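Local coordinates for sporozoite surface protein 2 (Plasmodium vivax, PDB 4HQO) that serves as a sporozoite surface adhesion receptor for gliding motility, joining a metal-binding von Willebrand factor A domain to a thrombospondin repeat, at residues Q18-L23 against E123-L128; L24-G29 against L131-V136. The protein carries 4 engineered substitutions. All blocks are in the same frame, centred on the assembly; numbering follows the deposited sequence.

Interaction 1 (Q18-L23 against E123-L128). Engineered in segment 18-23: Gln-18 (natural residue Ser).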
loop_
_atom_site.group_PDB
_atom_site.type_symbol
_atom_site.label_atom_id
_atom_site.label_comp_id
_atom_site.label_asym_id
_atom_site.label_seq_id
_atom_site.Cartn_x
_atom_site.Cartn_y
_atom_site.Cartn_z
ATOM N N GLN A 18 5.672 0.919 -4.193
ATOM C CA GLN A 18 4.617 0.026 -3.736
ATOM C C GLN A 18 3.367 0.822 -3.376
ATOM O O GLN A 18 3.429 1.761 -2.579
ATOM C CB GLN A 18 5.088 -0.798 -2.537
ATOM C CG GLN A 18 6.311 -1.642 -2.823
ATOM C CD GLN A 18 6.616 -2.632 -1.715
ATOM O OE1 GLN A 18 5.932 -2.669 -0.695
ATOM N NE2 GLN A 18 7.651 -3.437 -1.909
ATOM N N VAL A 19 2.245 0.455 -3.993
ATOM C CA VAL A 19 0.944 1.054 -3.703
ATOM C C VAL A 19 -0.083 -0.061 -3.557
ATOM O O VAL A 19 -0.226 -0.888 -4.455
ATOM C CB VAL A 19 0.468 2.003 -4.832
ATOM C CG1 VAL A 19 -0.904 2.608 -4.490
ATOM C CG2 VAL A 19 1.489 3.108 -5.084
ATOM N N ASP A 20 -0.764 -0.110 -2.414
ATOM C CA ASP A 20 -1.898 -1.017 -2.243
ATOM C C ASP A 20 -3.151 -0.196 -2.494
ATOM O O ASP A 20 -3.462 0.711 -1.724
ATOM C CB ASP A 20 -1.948 -1.591 -0.834
ATOM C CG ASP A 20 -0.868 -2.606 -0.577
ATOM O OD1 ASP A 20 -0.412 -3.264 -1.541
ATOM O OD2 ASP A 20 -0.485 -2.755 0.602
ATOM N N LEU A 21 -3.846 -0.494 -3.588
ATOM C CA LEU A 21 -4.959 0.335 -4.037
ATOM C C LEU A 21 -6.268 -0.428 -3.875
ATOM O O LEU A 21 -6.489 -1.444 -4.522
ATOM C CB LEU A 21 -4.744 0.740 -5.494
ATOM C CG LEU A 21 -5.529 1.926 -6.071
ATOM C CD1 LEU A 21 -4.842 2.414 -7.345
ATOM C CD2 LEU A 21 -6.953 1.546 -6.386
ATOM N N TYR A 22 -7.122 0.076 -2.996
ATOM C CA TYR A 22 -8.368 -0.587 -2.652
ATOM C C TYR A 22 -9.481 0.117 -3.408
ATOM O O TYR A 22 -9.835 1.245 -3.092
ATOM C CB TYR A 22 -8.605 -0.506 -1.137
ATOM C CG TYR A 22 -7.451 -1.037 -0.307
ATOM C CD1 TYR A 22 -6.418 -0.199 0.101
ATOM C CD2 TYR A 22 -7.398 -2.376 0.076
ATOM C CE1 TYR A 22 -5.364 -0.682 0.864
ATOM C CE2 TYR A 22 -6.346 -2.867 0.835
ATOM C CZ TYR A 22 -5.330 -2.013 1.227
ATOM O OH TYR A 22 -4.272 -2.494 1.975
ATOM N N LEU A 23 -9.999 -0.537 -4.439
ATOM C CA LEU A 23 -11.038 0.051 -5.273
ATOM C C LEU A 23 -12.396 -0.452 -4.802
ATOM O O LEU A 23 -12.713 -1.639 -4.949
ATOM C CB LEU A 23 -10.801 -0.313 -6.739
ATOM C CG LEU A 23 -11.740 0.227 -7.819
ATOM C CD1 LEU A 23 -11.969 1.719 -7.655
ATOM C CD2 LEU A 23 -11.156 -0.071 -9.198
ATOM N N GLU A 123 3.767 -3.462 4.189
ATOM C CA GLU A 123 4.194 -2.495 5.202
ATOM C C GLU A 123 4.695 -1.172 4.618
ATOM O O GLU A 123 4.382 -0.097 5.125
ATOM C CB GLU A 123 5.290 -3.120 6.066
ATOM C CG GLU A 123 5.406 -2.547 7.455
ATOM C CD GLU A 123 6.442 -3.282 8.283
ATOM O OE1 GLU A 123 6.375 -3.210 9.528
ATOM O OE2 GLU A 123 7.323 -3.935 7.684
ATOM N N LYS A 124 5.469 -1.257 3.543
ATOM C CA LYS A 124 6.079 -0.071 2.948
ATOM C C LYS A 124 5.223 0.570 1.864
ATOM O O LYS A 124 5.624 1.562 1.251
ATOM C CB LYS A 124 7.451 -0.425 2.371
ATOM C CG LYS A 124 8.488 -0.787 3.429
ATOM C CD LYS A 124 9.800 -1.215 2.790
ATOM C CE LYS A 124 10.882 -1.443 3.839
ATOM N NZ LYS A 124 12.168 -1.864 3.218
ATOM N N ALA A 125 4.047 0.004 1.617
ATOM C CA ALA A 125 3.216 0.483 0.519
ATOM C C ALA A 125 2.328 1.657 0.915
ATOM O O ALA A 125 1.788 1.700 2.023
ATOM C CB ALA A 125 2.367 -0.658 -0.046
ATOM N N ILE A 126 2.190 2.608 -0.002
ATOM C CA ILE A 126 1.150 3.622 0.081
ATOM C C ILE A 126 -0.208 2.925 0.119
ATOM O O ILE A 126 -0.463 2.035 -0.683
ATOM C CB ILE A 126 1.191 4.527 -1.155
ATOM C CG1 ILE A 126 2.435 5.422 -1.112
ATOM C CG2 ILE A 126 -0.043 5.373 -1.246
ATOM C CD1 ILE A 126 2.720 6.090 -2.437
ATOM N N GLN A 127 -1.063 3.320 1.061
ATOM C CA GLN A 127 -2.398 2.750 1.189
ATOM C C GLN A 127 -3.393 3.727 0.567
ATOM O O GLN A 127 -3.606 4.814 1.097
ATOM C CB GLN A 127 -2.724 2.505 2.668
ATOM C CG GLN A 127 -1.768 1.541 3.369
ATOM C CD GLN A 127 -1.746 0.172 2.695
ATOM O OE1 GLN A 127 -2.782 -0.465 2.526
ATOM N NE2 GLN A 127 -0.561 -0.276 2.295
ATOM N N LEU A 128 -3.988 3.357 -0.566
ATOM C CA LEU A 128 -4.866 4.281 -1.276
ATOM C C LEU A 128 -6.239 3.667 -1.505
ATOM O O LEU A 128 -6.367 2.632 -2.160
ATOM C CB LEU A 128 -4.261 4.708 -2.619
ATOM C CG LEU A 128 -5.212 5.477 -3.551
ATOM C CD1 LEU A 128 -5.669 6.837 -2.963
ATOM C CD2 LEU A 128 -4.592 5.667 -4.923
HETATM O O HOH W 1 6.443 -3.552 1.935
HETATM O O HOH W 2 5.627 2.929 -1.007
#

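Interaction 2 (L24-G29 against L131-V136). With MG (magnesium ion), chain E.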
loop_
_atom_site.group_PDB
_atom_site.type_symbol
_atom_site.label_atom_id
_atom_site.label_comp_id
_atom_site.label_asym_id
_atom_site.label_seq_id
_atom_site.Cartn_x
_atom_site.Cartn_y
_atom_site.Cartn_z
ATOM N N LEU A 24 -13.183 0.450 -4.217
ATOM C CA LEU A 24 -14.478 0.090 -3.624
ATOM C C LEU A 24 -15.578 0.633 -4.529
ATOM O O LEU A 24 -15.712 1.851 -4.699
ATOM C CB LEU A 24 -14.615 0.683 -2.225
ATOM C CG LEU A 24 -13.444 0.501 -1.249
ATOM C CD1 LEU A 24 -13.773 1.111 0.136
ATOM C CD2 LEU A 24 -13.079 -0.966 -1.115
ATOM N N VAL A 25 -16.342 -0.271 -5.130
ATOM C CA VAL A 25 -17.293 0.116 -6.170
ATOM C C VAL A 25 -18.736 -0.045 -5.686
ATOM O O VAL A 25 -19.150 -1.128 -5.263
ATOM C CB VAL A 25 -17.073 -0.690 -7.479
ATOM C CG1 VAL A 25 -18.051 -0.237 -8.555
ATOM C CG2 VAL A 25 -15.628 -0.535 -7.971
ATOM N N ASP A 26 -19.483 1.052 -5.724
ATOM C CA ASP A 26 -20.894 1.059 -5.333
ATOM C C ASP A 26 -21.726 0.374 -6.427
ATOM O O ASP A 26 -21.821 0.888 -7.540
ATOM C CB ASP A 26 -21.335 2.517 -5.184
ATOM C CG ASP A 26 -22.700 2.682 -4.524
ATOM O OD1 ASP A 26 -23.558 1.767 -4.604
ATOM O OD2 ASP A 26 -22.911 3.771 -3.939
ATOM N N GLY A 27 -22.323 -0.779 -6.119
ATOM C CA GLY A 27 -23.182 -1.470 -7.077
ATOM C C GLY A 27 -24.648 -1.513 -6.656
ATOM O O GLY A 27 -25.405 -2.404 -7.062
ATOM N N SER A 28 -25.049 -0.550 -5.826
ATOM C CA SER A 28 -26.395 -0.506 -5.264
ATOM C C SER A 28 -27.454 -0.076 -6.285
ATOM O O SER A 28 -27.140 0.433 -7.361
ATOM C CB SER A 28 -26.436 0.453 -4.073
ATOM O OG SER A 28 -26.342 1.808 -4.493
ATOM N N GLY A 29 -28.716 -0.256 -5.919
ATOM C CA GLY A 29 -29.829 0.104 -6.777
ATOM C C GLY A 29 -29.876 1.564 -7.181
ATOM O O GLY A 29 -30.264 1.873 -8.301
ATOM N N LEU A 131 -12.912 5.321 -3.599
ATOM C CA LEU A 131 -14.310 5.028 -3.303
ATOM C C LEU A 131 -15.204 5.595 -4.403
ATOM O O LEU A 131 -15.303 6.812 -4.562
ATOM C CB LEU A 131 -14.691 5.616 -1.935
ATOM C CG LEU A 131 -16.151 5.480 -1.492
ATOM C CD1 LEU A 131 -16.531 4.018 -1.257
ATOM C CD2 LEU A 131 -16.391 6.328 -0.231
ATOM N N MET A 132 -15.840 4.711 -5.174
ATOM C CA MET A 132 -16.731 5.143 -6.249
ATOM C C MET A 132 -18.173 4.994 -5.803
ATOM O O MET A 132 -18.641 3.872 -5.614
ATOM C CB MET A 132 -16.513 4.302 -7.511
ATOM C CG MET A 132 -15.185 4.518 -8.180
ATOM S SD MET A 132 -14.937 3.403 -9.574
ATOM C CE MET A 132 -16.399 3.701 -10.516
ATOM N N THR A 133 -18.884 6.111 -5.657
ATOM C CA THR A 133 -20.232 6.068 -5.093
ATOM C C THR A 133 -21.074 7.291 -5.479
ATOM O O THR A 133 -20.532 8.313 -5.900
ATOM C CB THR A 133 -20.160 5.936 -3.551
ATOM O OG1 THR A 133 -21.476 5.773 -3.000
ATOM C CG2 THR A 133 -19.491 7.174 -2.940
ATOM N N ASP A 134 -22.398 7.171 -5.353
ATOM C CA ASP A 134 -23.292 8.327 -5.440
ATOM C C ASP A 134 -23.461 9.003 -4.073
ATOM O O ASP A 134 -24.135 10.020 -3.948
ATOM C CB ASP A 134 -24.666 7.944 -6.012
ATOM C CG ASP A 134 -25.443 6.988 -5.115
ATOM O OD1 ASP A 134 -24.960 6.625 -4.013
ATOM O OD2 ASP A 134 -26.559 6.602 -5.522
ATOM N N GLY A 135 -22.871 8.411 -3.047
ATOM C CA GLY A 135 -22.815 9.060 -1.752
ATOM C C GLY A 135 -24.080 8.946 -0.922
ATOM O O GLY A 135 -24.409 9.864 -0.173
ATOM N N VAL A 136 -24.784 7.821 -1.060
ATOM C CA VAL A 136 -25.971 7.532 -0.249
ATOM C C VAL A 136 -25.800 6.182 0.466
ATOM O O VAL A 136 -26.334 5.162 0.023
ATOM C CB VAL A 136 -27.254 7.500 -1.113
ATOM C CG1 VAL A 136 -28.494 7.551 -0.220
ATOM C CG2 VAL A 136 -27.271 8.672 -2.087
HETATM MG MG MG E . -27.472 3.183 -3.050
HETATM O O HOH W 3 -25.558 4.187 -3.049
HETATM O O HOH W 4 -28.628 4.190 -1.578
HETATM O O HOH W 5 -29.363 2.124 -3.308
#

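Interaction 1 (Q18-L23 against E123-L128)
Asp-20 and Gln-127 face each other across two neighbouring parallel strands in the central sheet of the von Willebrand factor A domain, an alpha/beta Rossmann-like fold. The strands run at 12° to one another, and backbone hydrogen bonds from Asp-20 N to Ile-126 O and from Leu-128 N to Asp-20 O (2.9 Å) fix the register.

The Asp-20 side chain can be followed outward. Its CB passes 3.6 Å from Gln-127 OE1, and its CG lies 3.8 Å from Ala-125 CB. At the tip, Asp-20 OD1 forms a salt bridge with Arg-122, in the loop just before the second strand, while OD2, which also has a partner just outside the two segments, accepts a nearly straight bond from Gln-127 NE2 at 3.0 Å, on its anti side but 28° out of the carboxylate plane. NE2 also donates to Ala-125 O, so both bonds fix the turn of the amide. A bend at chi2 (-59°) brings the Gln-127 amide back toward Ala-125 and across to strand 19-26.

The other sheet face is apolar: Leu-21 and Leu-128 lie side by side, CG to CD2 4.0 Å, and helix 192-203 packs on Leu-128. Opposite them, Tyr-22 meets His-115 edge-to-face. Its hydroxyl OH completes the polar row by donating to Gln-127 OE1 at 2.6 Å, in the plane of the amide carbonyl.

Interaction 2 (L24-G29 against L131-V136)
The pairing of Leu-24, Val-25 and Asp-26 with Leu-131, Met-132 and Thr-133 is a parallel strand contact at the C-terminal ends of two inner strands of the central sheet, where the loops that follow both strands build the metal ion-dependent adhesion site (MIDAS) of the von Willebrand factor A fold. The strand axes are only 2° apart. Met-132 N donates to Leu-24 O and Asp-26 N to Met-132 O, the last backbone bond between the two strands before the chains part.

Beyond it, side chains take over. With CG anti to its backbone N (chi1 -169°), Asp-26 reaches between the loops, and its OD2 accepts from Thr-133 OG1 at 2.6 Å through the anti lone pair. OD1 turns to its own loop, taking both the backbone N of Ser-28, in an Asx turn, and Ser-28 OG at 2.8 Å. That positions Ser-28 OG, which binds the magnesium ion at 2.3 Å. Thr-133 OG1 is itself held by an ST turn, accepting from Gly-135 N.

Asp-26 is thus a second-shell residue. A metal-bound water lies 2.8 Å from Asp-26 OD2 and 2.7 Å from Asp-134 OD1. These two carboxylate oxygens approach to 3.5 Å with their planes 85° apart, a closeness the magnesium probably eases. Asp-134 OD2 bonds Ser-30, which with Thr-103 and three waters completes the six ligands; direct coordination by threonine recalls the open state of the inserted domains of integrins.

Behind the site, Leu-24 and Leu-131 pack against helix 105-117, whereas Val-25 and Met-132 face helix 33-49 across the other side of the sheet.

Interactions 1 and 2 are successive portions of one strand pair, 19-26 beside 126-133, with centres about 21 Å apart. The register never slips: each bridged residue of the first strand faces the one 107 positions later, so no bulge intervenes between the Val-19/Ile-126 and Val-25/Met-132 pairs. At the join, Leu-23 CD1 touches Met-132 SD at 3.9 Å. The ends differ in character. Interaction 1 closes its polar face with an aspartate, an amide and a phenol, away from the magnesium; interaction 2 opens into the loops that hold it. A bound sodium ion lies about 7 Å from the side chains of both Tyr-22 and Leu-24, one in each contact.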